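Local coordinates for protein retinol dehydratase (PDB 1X8K) that probably acts as a sulfotransferase of the sulfotransferase 1 family, takes its name from the dehydration of retinol to anhydroretinol, and binds calcium, at residues G29-T34 / L201-K206; L101-L106 / K158-T163; F195-L200 / E308-K313. The protein carries 2 engineered substitutions. One frame throughout, in Å; residues are numbered along the deposited sequence.

Interaction 1: residues G29-T34 / L201-K206. With ANR (anhydroretinol), chain E.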
loop_
_atom_site.group_PDB
_atom_site.type_symbol
_atom_site.label_atom_id
_atom_site.label_comp_id
_atom_site.label_asym_id
_atom_site.label_seq_id
_atom_site.Cartn_x
_atom_site.Cartn_y
_atom_site.Cartn_z
ATOM N N GLY A 29 -7.149 1.588 -6.639
ATOM C CA GLY A 29 -7.992 0.483 -6.219
ATOM C C GLY A 29 -9.474 0.685 -6.449
ATOM O O GLY A 29 -10.162 -0.248 -6.872
ATOM N N ALA A 30 -9.961 1.896 -6.171
ATOM C CA ALA A 30 -11.381 2.215 -6.309
ATOM C C ALA A 30 -11.820 2.003 -7.744
ATOM O O ALA A 30 -12.923 1.514 -7.993
ATOM C CB ALA A 30 -11.670 3.641 -5.856
ATOM N N PHE A 31 -10.939 2.351 -8.681
ATOM C CA PHE A 31 -11.208 2.150 -10.091
ATOM C C PHE A 31 -11.362 0.674 -10.423
ATOM O O PHE A 31 -10.457 -0.127 -10.174
ATOM C CB PHE A 31 -10.130 2.780 -10.963
ATOM C CG PHE A 31 -10.538 2.917 -12.405
ATOM C CD1 PHE A 31 -11.661 3.655 -12.759
ATOM C CD2 PHE A 31 -9.814 2.294 -13.409
ATOM C CE1 PHE A 31 -12.048 3.777 -14.076
ATOM C CE2 PHE A 31 -10.197 2.428 -14.737
ATOM C CZ PHE A 31 -11.316 3.170 -15.060
ATOM N N PRO A 32 -12.521 0.324 -10.981
ATOM C CA PRO A 32 -12.851 -1.066 -11.297
ATOM C C PRO A 32 -11.874 -1.748 -12.241
ATOM O O PRO A 32 -11.657 -2.943 -12.039
ATOM C CB PRO A 32 -14.222 -0.950 -11.942
ATOM C CG PRO A 32 -14.777 0.284 -11.359
ATOM C CD PRO A 32 -13.629 1.233 -11.327
ATOM N N THR A 33 -11.290 -1.039 -13.211
ATOM C CA THR A 33 -10.411 -1.692 -14.193
ATOM C C THR A 33 -9.020 -1.962 -13.680
ATOM O O THR A 33 -8.371 -1.065 -13.168
ATOM C CB THR A 33 -10.323 -0.926 -15.497
ATOM O OG1 THR A 33 -11.624 -0.428 -15.844
ATOM C CG2 THR A 33 -9.984 -1.884 -16.631
ATOM N N THR A 34 -8.586 -3.209 -13.856
ATOM C CA THR A 34 -7.350 -3.747 -13.304
ATOM C C THR A 34 -6.340 -3.920 -14.420
ATOM O O THR A 34 -6.725 -3.918 -15.600
ATOM C CB THR A 34 -7.614 -5.111 -12.608
ATOM O OG1 THR A 34 -8.312 -5.995 -13.502
ATOM C CG2 THR A 34 -8.568 -4.958 -11.398
ATOM N N LEU A 201 -10.630 12.066 -14.274
ATOM C CA LEU A 201 -11.554 10.992 -14.637
ATOM C C LEU A 201 -11.965 10.125 -13.431
ATOM O O LEU A 201 -12.821 9.257 -13.542
ATOM C CB LEU A 201 -10.950 10.135 -15.763
ATOM C CG LEU A 201 -10.538 10.889 -17.038
ATOM C CD1 LEU A 201 -9.507 10.149 -17.873
ATOM C CD2 LEU A 201 -11.767 11.247 -17.894
ATOM N N TYR A 202 -11.365 10.388 -12.277
ATOM C CA TYR A 202 -11.607 9.632 -11.047
ATOM C C TYR A 202 -10.916 8.278 -11.080
ATOM O O TYR A 202 -11.450 7.281 -10.603
ATOM C CB TYR A 202 -13.094 9.447 -10.781
ATOM C CG TYR A 202 -13.898 10.700 -10.545
ATOM C CD1 TYR A 202 -14.699 11.229 -11.551
ATOM C CD2 TYR A 202 -13.914 11.319 -9.297
ATOM C CE1 TYR A 202 -15.482 12.353 -11.331
ATOM C CE2 TYR A 202 -14.697 12.445 -9.060
ATOM C CZ TYR A 202 -15.483 12.959 -10.083
ATOM O OH TYR A 202 -16.263 14.084 -9.868
ATOM N N LEU A 203 -9.721 8.250 -11.650
ATOM C CA LEU A 203 -8.951 7.017 -11.762
ATOM C C LEU A 203 -8.190 6.731 -10.477
ATOM O O LEU A 203 -7.839 5.576 -10.202
ATOM C CB LEU A 203 -7.983 7.086 -12.944
ATOM C CG LEU A 203 -8.550 7.494 -14.300
ATOM C CD1 LEU A 203 -7.484 7.429 -15.379
ATOM C CD2 LEU A 203 -9.747 6.613 -14.678
ATOM N N LEU A 204 -7.948 7.784 -9.693
ATOM C CA LEU A 204 -7.091 7.688 -8.518
ATOM C C LEU A 204 -7.914 7.789 -7.223
ATOM O O LEU A 204 -8.899 8.506 -7.172
ATOM C CB LEU A 204 -5.950 8.737 -8.600
ATOM C CG LEU A 204 -4.899 8.903 -7.467
ATOM C CD1 LEU A 204 -3.891 7.766 -7.412
ATOM C CD2 LEU A 204 -4.154 10.253 -7.540
ATOM N N ASN A 205 -7.513 7.041 -6.196
ATOM C CA ASN A 205 -8.152 7.108 -4.873
ATOM C C ASN A 205 -7.949 8.489 -4.266
ATOM O O ASN A 205 -6.809 8.948 -4.100
ATOM C CB ASN A 205 -7.596 6.034 -3.912
ATOM C CG ASN A 205 -7.745 4.598 -4.443
ATOM O OD1 ASN A 205 -8.236 4.355 -5.560
ATOM N ND2 ASN A 205 -7.301 3.640 -3.640
ATOM N N LYS A 206 -9.048 9.160 -3.945
ATOM C CA LYS A 206 -8.974 10.552 -3.517
ATOM C C LYS A 206 -8.065 10.721 -2.293
ATOM O O LYS A 206 -7.654 11.838 -1.986
ATOM C CB LYS A 206 -10.367 11.126 -3.267
HETATM C C15 ANR E . -5.475 10.939 -23.242
HETATM C C14 ANR E . -6.537 10.719 -22.406
HETATM C C13 ANR E . -7.925 10.834 -22.546
HETATM C C20 ANR E . -8.610 11.683 -23.662
HETATM C C12 ANR E . -8.727 10.147 -21.641
HETATM C C11 ANR E . -10.110 10.050 -21.530
HETATM C C10 ANR E . -10.775 8.850 -21.597
HETATM C C9 ANR E . -12.085 8.425 -21.539
HETATM C C19 ANR E . -12.999 8.424 -22.804
HETATM C C8 ANR E . -12.541 7.981 -20.312
HETATM C C7 ANR E . -13.767 7.474 -20.001
HETATM C C6 ANR E . -14.507 6.806 -18.999
HETATM C C1 ANR E . -14.078 6.357 -17.464
HETATM C C17 ANR E . -13.738 7.590 -16.566
HETATM C C18 ANR E . -13.019 5.241 -17.386
HETATM C C2 ANR E . -15.128 5.636 -16.551
HETATM C C3 ANR E . -16.521 5.394 -17.144
HETATM C C4 ANR E . -16.692 5.896 -18.583
HETATM C C5 ANR E . -15.805 6.521 -19.410
HETATM C C16 ANR E . -16.459 6.841 -20.790
#

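Interaction 2: residues L101-L106 / K158-T163. With ANR (anhydroretinol), chain E.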
loop_
_atom_site.group_PDB
_atom_site.type_symbol
_atom_site.label_atom_id
_atom_site.label_comp_id
_atom_site.label_asym_id
_atom_site.label_seq_id
_atom_site.Cartn_x
_atom_site.Cartn_y
_atom_site.Cartn_z
ATOM N N LEU A 101 -14.323 12.796 -32.624
ATOM C CA LEU A 101 -15.024 12.414 -33.844
ATOM C C LEU A 101 -14.126 12.555 -35.070
ATOM O O LEU A 101 -14.455 12.036 -36.140
ATOM C CB LEU A 101 -16.249 13.320 -34.024
ATOM C CG LEU A 101 -17.698 12.855 -33.791
ATOM C CD1 LEU A 101 -17.936 12.106 -32.463
ATOM C CD2 LEU A 101 -18.610 14.059 -33.886
ATOM N N ARG A 102 -13.019 13.284 -34.926
ATOM C CA ARG A 102 -12.058 13.480 -36.022
ATOM C C ARG A 102 -10.909 12.483 -35.983
ATOM O O ARG A 102 -10.314 12.195 -37.022
ATOM C CB ARG A 102 -11.482 14.895 -36.014
ATOM C CG ARG A 102 -12.389 15.931 -36.630
ATOM C CD ARG A 102 -11.801 17.337 -36.688
ATOM N NE ARG A 102 -11.764 18.005 -35.390
ATOM C CZ ARG A 102 -10.697 18.611 -34.873
ATOM N NH1 ARG A 102 -9.550 18.635 -35.533
ATOM N NH2 ARG A 102 -10.788 19.204 -33.687
ATOM N N TYR A 103 -10.569 11.991 -34.794
ATOM C CA TYR A 103 -9.566 10.941 -34.660
ATOM C C TYR A 103 -10.183 9.678 -34.096
ATOM O O TYR A 103 -11.187 9.724 -33.394
ATOM C CB TYR A 103 -8.440 11.372 -33.725
ATOM C CG TYR A 103 -7.380 12.245 -34.339
ATOM C CD1 TYR A 103 -7.666 13.551 -34.706
ATOM C CD2 TYR A 103 -6.074 11.775 -34.525
ATOM C CE1 TYR A 103 -6.701 14.374 -35.258
ATOM C CE2 TYR A 103 -5.085 12.596 -35.090
ATOM C CZ TYR A 103 -5.426 13.898 -35.452
ATOM O OH TYR A 103 -4.510 14.745 -36.010
ATOM N N ILE A 104 -9.575 8.543 -34.388
ATOM C CA ILE A 104 -9.900 7.352 -33.636
ATOM C C ILE A 104 -8.865 7.176 -32.534
ATOM O O ILE A 104 -7.655 7.337 -32.767
ATOM C CB ILE A 104 -9.989 6.123 -34.534
ATOM C CG1 ILE A 104 -11.287 6.196 -35.346
ATOM C CG2 ILE A 104 -9.997 4.861 -33.687
ATOM C CD1 ILE A 104 -11.237 5.517 -36.676
ATOM N N TYR A 105 -9.346 6.887 -31.324
ATOM C CA TYR A 105 -8.479 6.637 -30.185
ATOM C C TYR A 105 -8.287 5.124 -30.078
ATOM O O TYR A 105 -8.981 4.424 -29.324
ATOM C CB TYR A 105 -9.096 7.256 -28.929
ATOM C CG TYR A 105 -8.260 7.222 -27.665
ATOM C CD1 TYR A 105 -8.709 7.849 -26.524
ATOM C CD2 TYR A 105 -7.035 6.553 -27.600
ATOM C CE1 TYR A 105 -7.973 7.819 -25.346
ATOM C CE2 TYR A 105 -6.293 6.513 -26.429
ATOM C CZ TYR A 105 -6.771 7.151 -25.310
ATOM O OH TYR A 105 -6.063 7.138 -24.136
ATOM N N LEU A 106 -7.331 4.631 -30.855
ATOM C CA LEU A 106 -7.019 3.207 -30.953
ATOM C C LEU A 106 -7.130 2.394 -29.667
ATOM O O LEU A 106 -7.772 1.345 -29.681
ATOM C CB LEU A 106 -5.639 2.997 -31.605
ATOM C CG LEU A 106 -5.125 1.570 -31.868
ATOM C CD1 LEU A 106 -6.067 0.720 -32.706
ATOM C CD2 LEU A 106 -3.800 1.686 -32.544
ATOM N N LYS A 158 -9.863 9.865 -45.126
ATOM C CA LYS A 158 -8.560 9.769 -44.486
ATOM C C LYS A 158 -8.746 9.462 -42.989
ATOM O O LYS A 158 -9.526 10.130 -42.285
ATOM C CB LYS A 158 -7.764 11.051 -44.727
ATOM C CG LYS A 158 -6.311 11.004 -44.300
ATOM C CD LYS A 158 -5.662 12.352 -44.542
ATOM C CE LYS A 158 -4.268 12.438 -43.965
ATOM N NZ LYS A 158 -3.276 11.593 -44.692
ATOM N N ARG A 159 -8.045 8.430 -42.532
ATOM C CA ARG A 159 -8.059 8.033 -41.135
ATOM C C ARG A 159 -7.034 8.833 -40.323
ATOM O O ARG A 159 -5.844 8.855 -40.670
ATOM C CB ARG A 159 -7.742 6.528 -40.994
ATOM C CG ARG A 159 -8.698 5.587 -41.705
ATOM C CD ARG A 159 -8.690 4.155 -41.178
ATOM N NE ARG A 159 -7.403 3.466 -41.341
ATOM C CZ ARG A 159 -7.236 2.143 -41.255
ATOM N NH1 ARG A 159 -8.283 1.360 -41.015
ATOM N NH2 ARG A 159 -6.020 1.600 -41.400
ATOM N N PHE A 160 -7.486 9.464 -39.237
ATOM C CA PHE A 160 -6.572 10.106 -38.297
ATOM C C PHE A 160 -6.570 9.315 -36.992
ATOM O O PHE A 160 -7.604 9.220 -36.325
ATOM C CB PHE A 160 -6.999 11.550 -38.063
ATOM C CG PHE A 160 -6.793 12.442 -39.264
ATOM C CD1 PHE A 160 -7.709 12.443 -40.324
ATOM C CD2 PHE A 160 -5.671 13.286 -39.345
ATOM C CE1 PHE A 160 -7.520 13.261 -41.432
ATOM C CE2 PHE A 160 -5.478 14.109 -40.447
ATOM C CZ PHE A 160 -6.407 14.093 -41.491
ATOM N N VAL A 161 -5.426 8.733 -36.625
ATOM C CA VAL A 161 -5.380 7.842 -35.467
ATOM C C VAL A 161 -4.666 8.455 -34.268
ATOM O O VAL A 161 -3.575 8.985 -34.395
ATOM C CB VAL A 161 -4.764 6.449 -35.811
ATOM C CG1 VAL A 161 -4.792 5.505 -34.584
ATOM C CG2 VAL A 161 -5.493 5.790 -37.002
ATOM N N LYS A 162 -5.299 8.374 -33.103
ATOM C CA LYS A 162 -4.671 8.724 -31.836
ATOM C C LYS A 162 -4.330 7.424 -31.134
ATOM O O LYS A 162 -5.060 6.438 -31.279
ATOM C CB LYS A 162 -5.652 9.536 -30.972
ATOM C CG LYS A 162 -5.136 9.974 -29.598
ATOM C CD LYS A 162 -6.229 10.662 -28.787
ATOM C CE LYS A 162 -5.871 10.733 -27.295
ATOM N NZ LYS A 162 -7.027 11.182 -26.485
ATOM N N THR A 163 -3.227 7.410 -30.385
ATOM C CA THR A 163 -2.846 6.225 -29.620
ATOM C C THR A 163 -1.745 6.519 -28.624
ATOM O O THR A 163 -0.847 7.324 -28.899
ATOM C CB THR A 163 -2.408 5.055 -30.544
ATOM O OG1 THR A 163 -2.236 3.864 -29.758
ATOM C CG2 THR A 163 -1.017 5.299 -31.120
HETATM C C15 ANR E . -5.475 10.939 -23.242
HETATM C C14 ANR E . -6.537 10.719 -22.406
HETATM C C13 ANR E . -7.925 10.834 -22.546
HETATM C C20 ANR E . -8.610 11.683 -23.662
HETATM C C12 ANR E . -8.727 10.147 -21.641
HETATM C C11 ANR E . -10.110 10.050 -21.530
HETATM C C10 ANR E . -10.775 8.850 -21.597
HETATM C C9 ANR E . -12.085 8.425 -21.539
HETATM C C19 ANR E . -12.999 8.424 -22.804
HETATM C C8 ANR E . -12.541 7.981 -20.312
HETATM C C7 ANR E . -13.767 7.474 -20.001
HETATM C C6 ANR E . -14.507 6.806 -18.999
HETATM C C1 ANR E . -14.078 6.357 -17.464
HETATM C C17 ANR E . -13.738 7.590 -16.566
HETATM C C18 ANR E . -13.019 5.241 -17.386
HETATM C C2 ANR E . -15.128 5.636 -16.551
HETATM C C3 ANR E . -16.521 5.394 -17.144
HETATM C C4 ANR E . -16.692 5.896 -18.583
HETATM C C5 ANR E . -15.805 6.521 -19.410
HETATM C C16 ANR E . -16.459 6.841 -20.790
#

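Interaction 3: residues F195-L200 / E308-K313. With A3P (adenosine-3'-5'-diphosphate), chain H; ANR (anhydroretinol), chain E.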
loop_
_atom_site.group_PDB
_atom_site.type_symbol
_atom_site.label_atom_id
_atom_site.label_comp_id
_atom_site.label_asym_id
_atom_site.label_seq_id
_atom_site.Cartn_x
_atom_site.Cartn_y
_atom_site.Cartn_z
ATOM N N PHE A 195 -1.001 12.797 -13.196
ATOM C CA PHE A 195 -1.570 12.671 -11.867
ATOM C C PHE A 195 -2.919 13.354 -11.874
ATOM O O PHE A 195 -3.907 12.751 -11.470
ATOM C CB PHE A 195 -0.640 13.289 -10.841
ATOM C CG PHE A 195 -1.316 13.757 -9.590
ATOM C CD1 PHE A 195 -1.740 12.851 -8.635
ATOM C CD2 PHE A 195 -1.478 15.113 -9.344
ATOM C CE1 PHE A 195 -2.329 13.278 -7.468
ATOM C CE2 PHE A 195 -2.064 15.552 -8.184
ATOM C CZ PHE A 195 -2.489 14.620 -7.240
ATOM N N HIS A 196 -2.948 14.590 -12.373
ATOM C CA HIS A 196 -4.161 15.391 -12.457
ATOM C C HIS A 196 -5.222 14.768 -13.363
ATOM O O HIS A 196 -6.410 14.760 -13.029
ATOM C CB HIS A 196 -3.824 16.803 -12.929
ATOM C CG HIS A 196 -3.263 17.674 -11.853
ATOM N ND1 HIS A 196 -4.050 18.285 -10.904
ATOM C CD2 HIS A 196 -1.990 18.036 -11.572
ATOM C CE1 HIS A 196 -3.286 18.981 -10.081
ATOM N NE2 HIS A 196 -2.032 18.850 -10.467
ATOM N N HIS A 197 -4.786 14.236 -14.496
ATOM C CA HIS A 197 -5.682 13.612 -15.469
ATOM C C HIS A 197 -6.385 12.419 -14.814
ATOM O O HIS A 197 -7.590 12.184 -15.032
ATOM C CB HIS A 197 -4.860 13.198 -16.684
ATOM C CG HIS A 197 -5.571 12.305 -17.636
ATOM N ND1 HIS A 197 -5.606 10.939 -17.488
ATOM C CD2 HIS A 197 -6.244 12.578 -18.779
ATOM C CE1 HIS A 197 -6.289 10.409 -18.486
ATOM N NE2 HIS A 197 -6.682 11.382 -19.287
ATOM N N ALA A 198 -5.628 11.681 -13.997
ATOM C CA ALA A 198 -6.161 10.578 -13.210
ATOM C C ALA A 198 -7.204 11.129 -12.259
ATOM O O ALA A 198 -8.252 10.526 -12.067
ATOM C CB ALA A 198 -5.049 9.891 -12.433
ATOM N N ARG A 199 -6.916 12.286 -11.676
ATOM C CA ARG A 199 -7.856 12.958 -10.796
ATOM C C ARG A 199 -9.126 13.376 -11.564
ATOM O O ARG A 199 -10.255 13.221 -11.077
ATOM C CB ARG A 199 -7.172 14.162 -10.153
ATOM C CG ARG A 199 -6.391 13.842 -8.881
ATOM C CD ARG A 199 -7.073 14.375 -7.625
ATOM N NE ARG A 199 -6.190 14.448 -6.451
ATOM C CZ ARG A 199 -5.905 13.426 -5.639
ATOM N NH1 ARG A 199 -6.404 12.210 -5.853
ATOM N NH2 ARG A 199 -5.098 13.622 -4.612
ATOM N N LEU A 200 -8.909 13.870 -12.782
ATOM C CA LEU A 200 -9.960 14.303 -13.688
ATOM C C LEU A 200 -11.045 13.268 -13.888
ATOM O O LEU A 200 -12.229 13.564 -13.709
ATOM C CB LEU A 200 -9.352 14.666 -15.039
ATOM C CG LEU A 200 -10.241 15.197 -16.158
ATOM C CD1 LEU A 200 -11.133 16.338 -15.733
ATOM C CD2 LEU A 200 -9.359 15.658 -17.274
ATOM N N GLU A 308 -10.284 19.761 -11.808
ATOM C CA GLU A 308 -9.531 19.283 -12.957
ATOM C C GLU A 308 -10.092 19.719 -14.318
ATOM O O GLU A 308 -11.258 20.087 -14.427
ATOM C CB GLU A 308 -9.395 17.776 -12.875
ATOM C CG GLU A 308 -8.729 17.301 -11.603
ATOM C CD GLU A 308 -7.252 17.648 -11.534
ATOM O OE1 GLU A 308 -6.726 18.291 -12.476
ATOM O OE2 GLU A 308 -6.614 17.270 -10.523
ATOM N N HIS A 309 -9.225 19.696 -15.330
ATOM C CA HIS A 309 -9.525 20.086 -16.696
ATOM C C HIS A 309 -8.616 19.277 -17.621
ATOM O O HIS A 309 -7.491 18.968 -17.253
ATOM C CB HIS A 309 -9.269 21.588 -16.896
ATOM C CG HIS A 309 -10.195 22.467 -16.115
ATOM N ND1 HIS A 309 -11.444 22.832 -16.576
ATOM C CD2 HIS A 309 -10.072 23.026 -14.886
ATOM C CE1 HIS A 309 -12.044 23.592 -15.672
ATOM N NE2 HIS A 309 -11.234 23.723 -14.636
ATOM N N PHE A 310 -9.088 18.935 -18.817
ATOM C CA PHE A 310 -8.251 18.196 -19.767
ATOM C C PHE A 310 -7.058 19.035 -20.251
ATOM O O PHE A 310 -5.961 18.507 -20.442
ATOM C CB PHE A 310 -9.063 17.671 -20.954
ATOM C CG PHE A 310 -8.302 16.698 -21.815
ATOM C CD1 PHE A 310 -7.960 15.415 -21.331
ATOM C CD2 PHE A 310 -7.909 17.045 -23.115
ATOM C CE1 PHE A 310 -7.241 14.491 -22.133
ATOM C CE2 PHE A 310 -7.191 16.129 -23.915
ATOM C CZ PHE A 310 -6.850 14.852 -23.419
ATOM N N ILE A 311 -7.293 20.333 -20.452
ATOM C CA ILE A 311 -6.254 21.293 -20.806
ATOM C C ILE A 311 -6.050 22.163 -19.573
ATOM O O ILE A 311 -6.907 22.984 -19.221
ATOM C CB ILE A 311 -6.673 22.131 -22.041
ATOM C CG1 ILE A 311 -6.542 21.307 -23.323
ATOM C CG2 ILE A 311 -5.786 23.309 -22.210
ATOM C CD1 ILE A 311 -7.664 21.514 -24.313
ATOM N N ARG A 312 -4.896 21.980 -18.935
ATOM C CA ARG A 312 -4.626 22.458 -17.579
ATOM C C ARG A 312 -3.815 23.768 -17.522
ATOM O O ARG A 312 -4.374 24.861 -17.668
ATOM C CB ARG A 312 -3.884 21.349 -16.854
ATOM C CG ARG A 312 -4.192 21.174 -15.412
ATOM C CD ARG A 312 -3.497 19.954 -14.847
ATOM N NE ARG A 312 -2.052 20.015 -15.072
ATOM C CZ ARG A 312 -1.172 20.490 -14.198
ATOM N NH1 ARG A 312 -1.565 20.944 -13.006
ATOM N NH2 ARG A 312 0.109 20.507 -14.517
ATOM N N LYS A 313 -2.504 23.656 -17.300
ATOM C CA LYS A 313 -1.641 24.834 -17.176
ATOM C C LYS A 313 -0.802 25.147 -18.414
ATOM O O LYS A 313 -0.569 26.315 -18.706
ATOM C CB LYS A 313 -0.733 24.716 -15.960
ATOM C CG LYS A 313 -1.261 25.464 -14.754
ATOM C CD LYS A 313 -0.175 26.323 -14.121
ATOM C CE LYS A 313 -0.794 27.237 -13.049
ATOM N NZ LYS A 313 -0.005 28.498 -12.885
HETATM P P1 A3P H . -0.419 20.083 -18.417
HETATM O O1P A3P H . 1.051 19.945 -18.085
HETATM O O2P A3P H . -0.893 21.519 -18.462
HETATM O O3P A3P H . -1.275 19.150 -17.600
HETATM P P2 A3P H . -1.896 15.365 -24.057
HETATM O O4P A3P H . -2.653 14.766 -22.891
HETATM O O5P A3P H . -2.776 15.962 -25.129
HETATM O O6P A3P H . -0.792 14.483 -24.611
HETATM O "O5'" A3P H . -1.151 16.643 -23.392
HETATM C "C5'" A3P H . -1.777 17.357 -22.338
HETATM C "C4'" A3P H . -0.874 18.457 -21.808
HETATM O "O4'" A3P H . -0.659 19.394 -22.858
HETATM C "C3'" A3P H . -1.621 19.161 -20.697
HETATM O "O3'" A3P H . -0.474 19.521 -19.920
HETATM C "C2'" A3P H . -2.088 20.479 -21.255
HETATM O "O2'" A3P H . -2.298 21.557 -20.349
HETATM C "C1'" A3P H . -1.251 20.664 -22.516
HETATM N N9 A3P H . -1.819 21.443 -23.620
HETATM C C8 A3P H . -2.980 21.227 -24.265
HETATM N N7 A3P H . -3.165 22.148 -25.253
HETATM C C5 A3P H . -2.080 22.952 -25.217
HETATM C C6 A3P H . -1.632 24.064 -25.937
HETATM N N6 A3P H . -2.416 24.541 -26.932
HETATM N N1 A3P H . -0.433 24.640 -25.630
HETATM C C2 A3P H . 0.358 24.163 -24.628
HETATM N N3 A3P H . -0.008 23.089 -23.883
HETATM C C4 A3P H . -1.273 22.480 -24.209
HETATM C C15 ANR E . -5.475 10.939 -23.242
HETATM C C14 ANR E . -6.537 10.719 -22.406
HETATM C C13 ANR E . -7.925 10.834 -22.546
HETATM C C20 ANR E . -8.610 11.683 -23.662
HETATM C C12 ANR E . -8.727 10.147 -21.641
HETATM C C11 ANR E . -10.110 10.050 -21.530
HETATM C C10 ANR E . -10.775 8.850 -21.597
HETATM C C9 ANR E . -12.085 8.425 -21.539
HETATM C C19 ANR E . -12.999 8.424 -22.804
HETATM C C8 ANR E . -12.541 7.981 -20.312
HETATM C C7 ANR E . -13.767 7.474 -20.001
HETATM C C6 ANR E . -14.507 6.806 -18.999
HETATM C C1 ANR E . -14.078 6.357 -17.464
HETATM C C17 ANR E . -13.738 7.590 -16.566
HETATM C C18 ANR E . -13.019 5.241 -17.386
HETATM C C2 ANR E . -15.128 5.636 -16.551
HETATM C C3 ANR E . -16.521 5.394 -17.144
HETATM C C4 ANR E . -16.692 5.896 -18.583
HETATM C C5 ANR E . -15.805 6.521 -19.410
HETATM C C16 ANR E . -16.459 6.841 -20.790
#

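Interaction 1: residues G29-T34 / L201-K206
A Schellman motif closes helix 187-201, and the loop leaving it meets the loop after helix 18-28 through two pairs, Leu203 with Phe31 and Asn205 with Ala30. Tyr202 takes a positive phi of 76° as the C-prime residue: its N turns back to Arg199 O, while Leu203 N reaches Ala198 O. That turn sends the chain past Phe31. Leu203 places a methyl over one face of the Phe31 ring, CD2 standing 3.9 Å from the centroid, displaced toward the rim, in a CH-pi contact. The two side chains run side by side and point the same way; with CG anti to the backbone N (chi1 -165°), Phe31 carries its ring alongside Leu203 and out to the ligand. A branched aliphatic residue suits this place because one methyl can sit on the ring while the side chain also touches Ala198. The far end of the phenylalanine belongs to the ligand: C18 of anhydroretinol lies at the ring edge, 3.5 Å from Phe31 CZ. Leu201 adds a second apolar surface, its CD1 3.7 Å from C11 of the polyene.

At the other end of the contact the bond is polar. Asn205 OD1 accepts Ala30 N at 3.1 Å with a nearly straight N-H (167°), the donor tilted somewhat from the amide carbonyl plane. The neutral amide thus brings an acceptor to the backbone just past helix 18-28, and a backbone bond between Asn205 and Asn27 reinforces the join. Nearby, Tyr202 packs on Leu124 and Pro125, which follow the calcium-binding residues Asn121 and Asp122 in the sequence. The whole is a Schellman helix end running into a loop that, with its neighbour, borders a hydrophobic ligand pocket.

Interaction 2: residues L101-L106 / K158-T163
Two tyrosine rings, two positions apart in 101-106, each receive an aliphatic carbon from 158-163 over one face. Phe160 CB sits above the centre of the Tyr103 ring, 3.6 Å from its centroid, while the backbone atoms Val161 C and Lys162 N lie at that ring's edge, in plane. Over the Tyr105 ring comes the end of Lys162: CE stands centrally, and NZ, 4.0 Å from the centroid and farther off the normal, makes a cation-pi contact. Between these groups runs the parallel pairing of strand 104-105, the outermost strand on this side, with strand 160-163 in the five-stranded sheet of a P-loop-type α/β fold. Ile104 carries the register, its N donating to Phe160 O (2.8 Å) and its O accepting Lys162 N. Ile104 and Val161 share the sheet face packed on helix 146-152, where β-branched residues suit extended backbone; Tyr105 and Lys162 share the other face.

Lys162 leaves the strand with CG anti to the backbone N (chi1 180°) and stays extended, long enough to carry its ammonium to the ligand; C20 of anhydroretinol lies 3.3 Å from Lys162 NZ. Tyr103 OH is held by Gln80 O of helix 76-87. The pairing finishes at Leu106, whose N donates to Lys162 O at 2.9 Å with a bent N-H angle of 140°.

Interaction 3: residues F195-L200 / E308-K313
His196 lies flat against the guanidinium of Arg312, the planes 14° apart and the centres 4.2 Å from each other, with NH1 placed toward the rim of the imidazole. Phe195 CD2 touches the opposite face, so the ring is sandwiched. Its edge is taken by Glu308: His196 ND1 donates to the syn lone pair of Glu308 OE2 at 2.8 Å, with ring and carboxylate planes well turned from each other. The chain of Glu308 bends at chi2 (-70°), which folds the carboxylate back over the helix, while its CB rests 3.6 Å from Leu200 CD1. NE2 is hydrogen-bonded to Tyr322 OH, so a histidine, with two nitrogens at the rim of a flat ring, suits a site that uses both for bonds and both faces for packing. Replacing His196 by an alanine would probably leave the Glu308 carboxylate without this donor and the Arg312 guanidinium held by the phosphate without its stack.

Arg312 and Lys313, followed by Gly314, form the Arg-Lys-Gly sequence with which sulfotransferases grip the 3'-phosphate of the nucleotide. Arg312 NE donates almost straight (172°) to O3P of adenosine-3'-5'-diphosphate at 2.8 Å, the oxygen lying at the guanidinium edge. The backbone joins in: Arg312 N binds the ribose O2', and Lys313 N binds O2P of the same phosphate at 2.9 Å.

On the side toward the other ligand, His197 and Phe310 run side by side, edge near edge. His197 NE2 approaches C14 of anhydroretinol at 3.2 Å, and Phe310 CE1 meets its methyl C20 at 3.5 Å.

From the N terminus, residues 29-34 open a long loop that interaction 1 closes only when the chain reaches 201-206. Nested inside it, interaction 2 closes a shorter excursion of 51 residues between 101-106 and 158-163, adding a border strand to the parallel sheet. The chain then passes into helix 187-201, where 195-200 opens interaction 3 just before interaction 1 closes; 308-313 completes it, so interactions 1 and 3 cross, whereas 2 and 3 follow in series. Interactions 1 and 3 touch directly through the shared helix end. Interaction 2 touches neither, yet anhydroretinol contacts all three, bringing sheet edge, helix end and nucleotide-binding loop around one ligand.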